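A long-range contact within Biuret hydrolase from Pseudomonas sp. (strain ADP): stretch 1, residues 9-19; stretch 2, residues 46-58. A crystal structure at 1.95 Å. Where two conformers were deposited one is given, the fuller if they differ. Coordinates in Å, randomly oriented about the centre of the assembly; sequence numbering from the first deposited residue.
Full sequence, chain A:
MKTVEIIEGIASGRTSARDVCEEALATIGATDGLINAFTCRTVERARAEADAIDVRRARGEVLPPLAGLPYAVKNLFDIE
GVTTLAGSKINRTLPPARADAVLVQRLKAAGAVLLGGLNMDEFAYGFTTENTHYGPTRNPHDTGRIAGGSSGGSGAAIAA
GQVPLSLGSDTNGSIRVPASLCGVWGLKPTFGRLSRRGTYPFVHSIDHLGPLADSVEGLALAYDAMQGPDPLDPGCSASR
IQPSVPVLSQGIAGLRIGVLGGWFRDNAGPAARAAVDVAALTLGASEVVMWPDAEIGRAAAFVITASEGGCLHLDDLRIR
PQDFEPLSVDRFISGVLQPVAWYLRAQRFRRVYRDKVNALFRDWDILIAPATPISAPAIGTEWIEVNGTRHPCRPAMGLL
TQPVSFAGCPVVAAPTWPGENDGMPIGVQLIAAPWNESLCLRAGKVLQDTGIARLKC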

# COMPACT_ATOMS: atom_id res chain seq x y z
N GLY A 9 5.74 -45.81 -7.60
CA GLY A 9 5.52 -47.02 -6.79
C GLY A 9 4.07 -47.19 -6.34
O GLY A 9 3.51 -48.34 -6.32
N ILE A 10 3.44 -46.09 -5.93
CA ILE A 10 2.04 -46.15 -5.55
C ILE A 10 1.10 -46.29 -6.74
O ILE A 10 0.16 -47.09 -6.72
CB ILE A 10 1.67 -44.94 -4.70
CG1 ILE A 10 2.41 -45.03 -3.36
CG2 ILE A 10 0.15 -44.87 -4.47
CD1 ILE A 10 2.51 -43.71 -2.64
N ALA A 11 1.37 -45.52 -7.80
CA ALA A 11 0.56 -45.61 -9.02
C ALA A 11 0.57 -47.03 -9.64
O ALA A 11 -0.45 -47.55 -9.99
CB ALA A 11 1.01 -44.56 -10.06
N SER A 12 1.73 -47.61 -9.71
CA SER A 12 1.94 -48.95 -10.30
C SER A 12 1.56 -50.12 -9.36
O SER A 12 1.59 -51.26 -9.80
CB SER A 12 3.38 -49.12 -10.72
OG SER A 12 4.23 -49.44 -9.57
N GLY A 13 1.22 -49.87 -8.09
CA GLY A 13 0.87 -50.96 -7.19
C GLY A 13 2.02 -51.71 -6.58
O GLY A 13 1.78 -52.68 -5.89
N ARG A 14 3.26 -51.27 -6.81
CA ARG A 14 4.40 -51.86 -6.13
C ARG A 14 4.38 -51.64 -4.61
O ARG A 14 4.82 -52.49 -3.84
CB ARG A 14 5.73 -51.32 -6.66
CG ARG A 14 6.94 -51.74 -5.78
CD ARG A 14 8.27 -51.00 -6.06
NE ARG A 14 8.18 -49.58 -5.70
CZ ARG A 14 8.29 -49.13 -4.46
NH1 ARG A 14 8.57 -49.98 -3.48
NH2 ARG A 14 8.15 -47.84 -4.20
N THR A 15 3.87 -50.50 -4.18
CA THR A 15 3.73 -50.30 -2.76
C THR A 15 2.38 -49.63 -2.52
O THR A 15 1.90 -48.84 -3.36
CB THR A 15 4.90 -49.47 -2.19
OG1 THR A 15 4.79 -49.28 -0.77
CG2 THR A 15 4.91 -48.14 -2.86
N SER A 16 1.75 -49.92 -1.38
CA SER A 16 0.56 -49.23 -1.00
C SER A 16 0.91 -47.84 -0.43
O SER A 16 2.01 -47.61 0.11
CB SER A 16 -0.22 -50.04 0.01
OG SER A 16 0.37 -50.02 1.29
N ALA A 17 -0.04 -46.92 -0.55
CA ALA A 17 0.13 -45.61 0.05
C ALA A 17 0.24 -45.73 1.57
O ALA A 17 1.02 -45.00 2.23
CB ALA A 17 -1.03 -44.69 -0.35
N ARG A 18 -0.54 -46.62 2.15
CA ARG A 18 -0.46 -46.84 3.58
C ARG A 18 0.94 -47.30 4.00
O ARG A 18 1.45 -46.83 5.03
CB ARG A 18 -1.56 -47.82 4.05
CG ARG A 18 -1.58 -48.16 5.53
CD ARG A 18 -1.86 -46.88 6.32
NE ARG A 18 -1.88 -47.11 7.75
CZ ARG A 18 -2.91 -47.55 8.45
NH1 ARG A 18 -2.76 -47.75 9.77
NH2 ARG A 18 -4.10 -47.77 7.89
N ASP A 19 1.57 -48.19 3.25
CA ASP A 19 2.97 -48.58 3.59
C ASP A 19 3.97 -47.44 3.48
O ASP A 19 4.91 -47.34 4.29
CB ASP A 19 3.47 -49.73 2.68
CG ASP A 19 2.87 -51.11 3.04
OD1 ASP A 19 2.23 -51.25 4.10
OD2 ASP A 19 3.06 -52.06 2.25
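Stretch 2, residues 46-58: ARAEADAIDVRRA

The free ends of helices, where backbone groups lack partners within the turn, are natural docking sites for charged side chains, and biuret hydrolase offers a worked example. Residues 46-58 form one continuous helix packed against a segment in which one helix ends, a loop follows and a second helix begins. The two run in opposite order: Arg57 sits by Ala11 (CA to CA 7.6 Å), whereas Arg18, further along stretch 1, comes to 4.9 Å from Ala50, CA to CA.

Hydrogen bonds to the backbone anchor both helix ends. Asp54 meets the start of the second helix with both carboxylate oxygens, OD1 accepting from Ala17 N (2.7 Å) and OD2 from Arg18 N (3.0 Å). Ser16 OG caps the same turn by accepting from Asp19 N (2.9 Å). At the end of the first helix, where Gly13 closes a Schellman motif with positive phi, an extended Arg57 donates through NE and NH2 to Ala11 O, each at 3.0 Å.

One salt bridge adds to these, Arg18 NH2 to Asp51 OD1 at 2.9 Å, with Arg47 CG over a face of the Arg18 guanidinium.

Alongside the polar contacts, on the more buried side, lies a small apolar patch. Ala17 CB approaches Ile53 CG2 (3.9 Å) and Ala50 CB (4.2 Å), and Ile10 CG2 lies 4.2 Å from Ile53 CG2. The short alanine side chains accompany the close backbone approach here.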

# COMPACT_ATOMS: atom_id res chain seq x y z
N ALA A 46 -2.95 -38.73 8.55
CA ALA A 46 -2.09 -39.31 7.57
C ALA A 46 -2.56 -40.69 7.16
O ALA A 46 -2.56 -41.03 5.98
CB ALA A 46 -0.69 -39.41 8.10
N ARG A 47 -2.89 -41.51 8.15
CA ARG A 47 -3.29 -42.87 7.86
C ARG A 47 -4.61 -42.91 7.09
O ARG A 47 -4.73 -43.74 6.18
CB ARG A 47 -3.39 -43.73 9.14
CG ARG A 47 -2.03 -44.01 9.70
CD ARG A 47 -2.05 -44.57 11.12
NE ARG A 47 -0.76 -45.14 11.48
CZ ARG A 47 -0.33 -45.32 12.72
NH1 ARG A 47 -1.09 -44.98 13.77
NH2 ARG A 47 0.86 -45.84 12.92
N ALA A 48 -5.56 -42.03 7.43
CA ALA A 48 -6.85 -42.00 6.72
C ALA A 48 -6.66 -41.48 5.30
O ALA A 48 -7.32 -42.00 4.38
CB ALA A 48 -7.86 -41.14 7.43
N GLU A 49 -5.77 -40.50 5.08
CA GLU A 49 -5.49 -40.02 3.73
C GLU A 49 -4.86 -41.08 2.83
O GLU A 49 -5.25 -41.24 1.64
CB GLU A 49 -4.66 -38.72 3.72
CG GLU A 49 -5.47 -37.48 4.13
CD GLU A 49 -4.62 -36.18 4.33
OE1 GLU A 49 -3.37 -36.24 4.44
OE2 GLU A 49 -5.21 -35.07 4.44
N ALA A 50 -3.89 -41.80 3.39
CA ALA A 50 -3.19 -42.87 2.68
C ALA A 50 -4.20 -44.01 2.35
O ALA A 50 -4.26 -44.50 1.17
CB ALA A 50 -2.01 -43.38 3.50
N ASP A 51 -4.98 -44.39 3.35
CA ASP A 51 -6.03 -45.37 3.14
C ASP A 51 -6.98 -44.99 1.96
O ASP A 51 -7.35 -45.83 1.13
CB ASP A 51 -6.85 -45.57 4.39
CG ASP A 51 -6.14 -46.50 5.45
OD1 ASP A 51 -5.01 -47.08 5.23
OD2 ASP A 51 -6.77 -46.68 6.54
N ALA A 52 -7.40 -43.73 1.92
CA ALA A 52 -8.30 -43.24 0.86
C ALA A 52 -7.69 -43.34 -0.53
O ALA A 52 -8.39 -43.63 -1.50
CB ALA A 52 -8.79 -41.82 1.16
N ILE A 53 -6.40 -43.05 -0.66
CA ILE A 53 -5.70 -43.22 -1.94
C ILE A 53 -5.71 -44.73 -2.35
O ILE A 53 -5.97 -45.05 -3.52
CB ILE A 53 -4.23 -42.73 -1.86
CG1 ILE A 53 -4.15 -41.20 -1.66
CG2 ILE A 53 -3.41 -43.17 -3.08
CD1 ILE A 53 -4.75 -40.40 -2.78
N ASP A 54 -5.41 -45.64 -1.42
CA ASP A 54 -5.45 -47.09 -1.72
C ASP A 54 -6.88 -47.52 -2.15
O ASP A 54 -7.03 -48.25 -3.13
CB ASP A 54 -4.93 -47.97 -0.58
CG ASP A 54 -3.42 -47.73 -0.26
OD1 ASP A 54 -2.62 -47.47 -1.26
OD2 ASP A 54 -3.04 -47.75 1.01
N VAL A 55 -7.91 -47.00 -1.52
CA VAL A 55 -9.28 -47.27 -1.98
C VAL A 55 -9.53 -46.82 -3.43
O VAL A 55 -10.11 -47.61 -4.23
CB VAL A 55 -10.33 -46.71 -1.01
CG1 VAL A 55 -11.75 -46.56 -1.61
CG2 VAL A 55 -10.30 -47.56 0.26
N ARG A 56 -9.07 -45.61 -3.79
CA ARG A 56 -9.25 -45.12 -5.12
C ARG A 56 -8.51 -45.95 -6.16
O ARG A 56 -9.02 -46.22 -7.27
CB ARG A 56 -8.84 -43.63 -5.25
CG ARG A 56 -9.80 -42.71 -4.51
CD ARG A 56 -9.27 -41.31 -4.24
NE ARG A 56 -9.30 -40.52 -5.45
CZ ARG A 56 -8.75 -39.31 -5.55
NH1 ARG A 56 -8.14 -38.75 -4.51
NH2 ARG A 56 -8.83 -38.65 -6.70
N ARG A 57 -7.28 -46.28 -5.84
CA ARG A 57 -6.48 -47.14 -6.72
C ARG A 57 -7.14 -48.50 -6.95
O ARG A 57 -7.22 -48.93 -8.08
CB ARG A 57 -5.07 -47.36 -6.17
CG ARG A 57 -4.16 -47.89 -7.24
CD ARG A 57 -2.86 -48.45 -6.72
NE ARG A 57 -2.16 -48.88 -7.93
CZ ARG A 57 -2.33 -50.05 -8.56
NH1 ARG A 57 -3.09 -51.02 -8.05
NH2 ARG A 57 -1.69 -50.24 -9.72
N ALA A 58 -7.63 -49.12 -5.90
CA ALA A 58 -8.26 -50.43 -5.98
C ALA A 58 -9.53 -50.39 -6.76
O ALA A 58 -9.89 -51.41 -7.30
CB ALA A 58 -8.54 -50.97 -4.58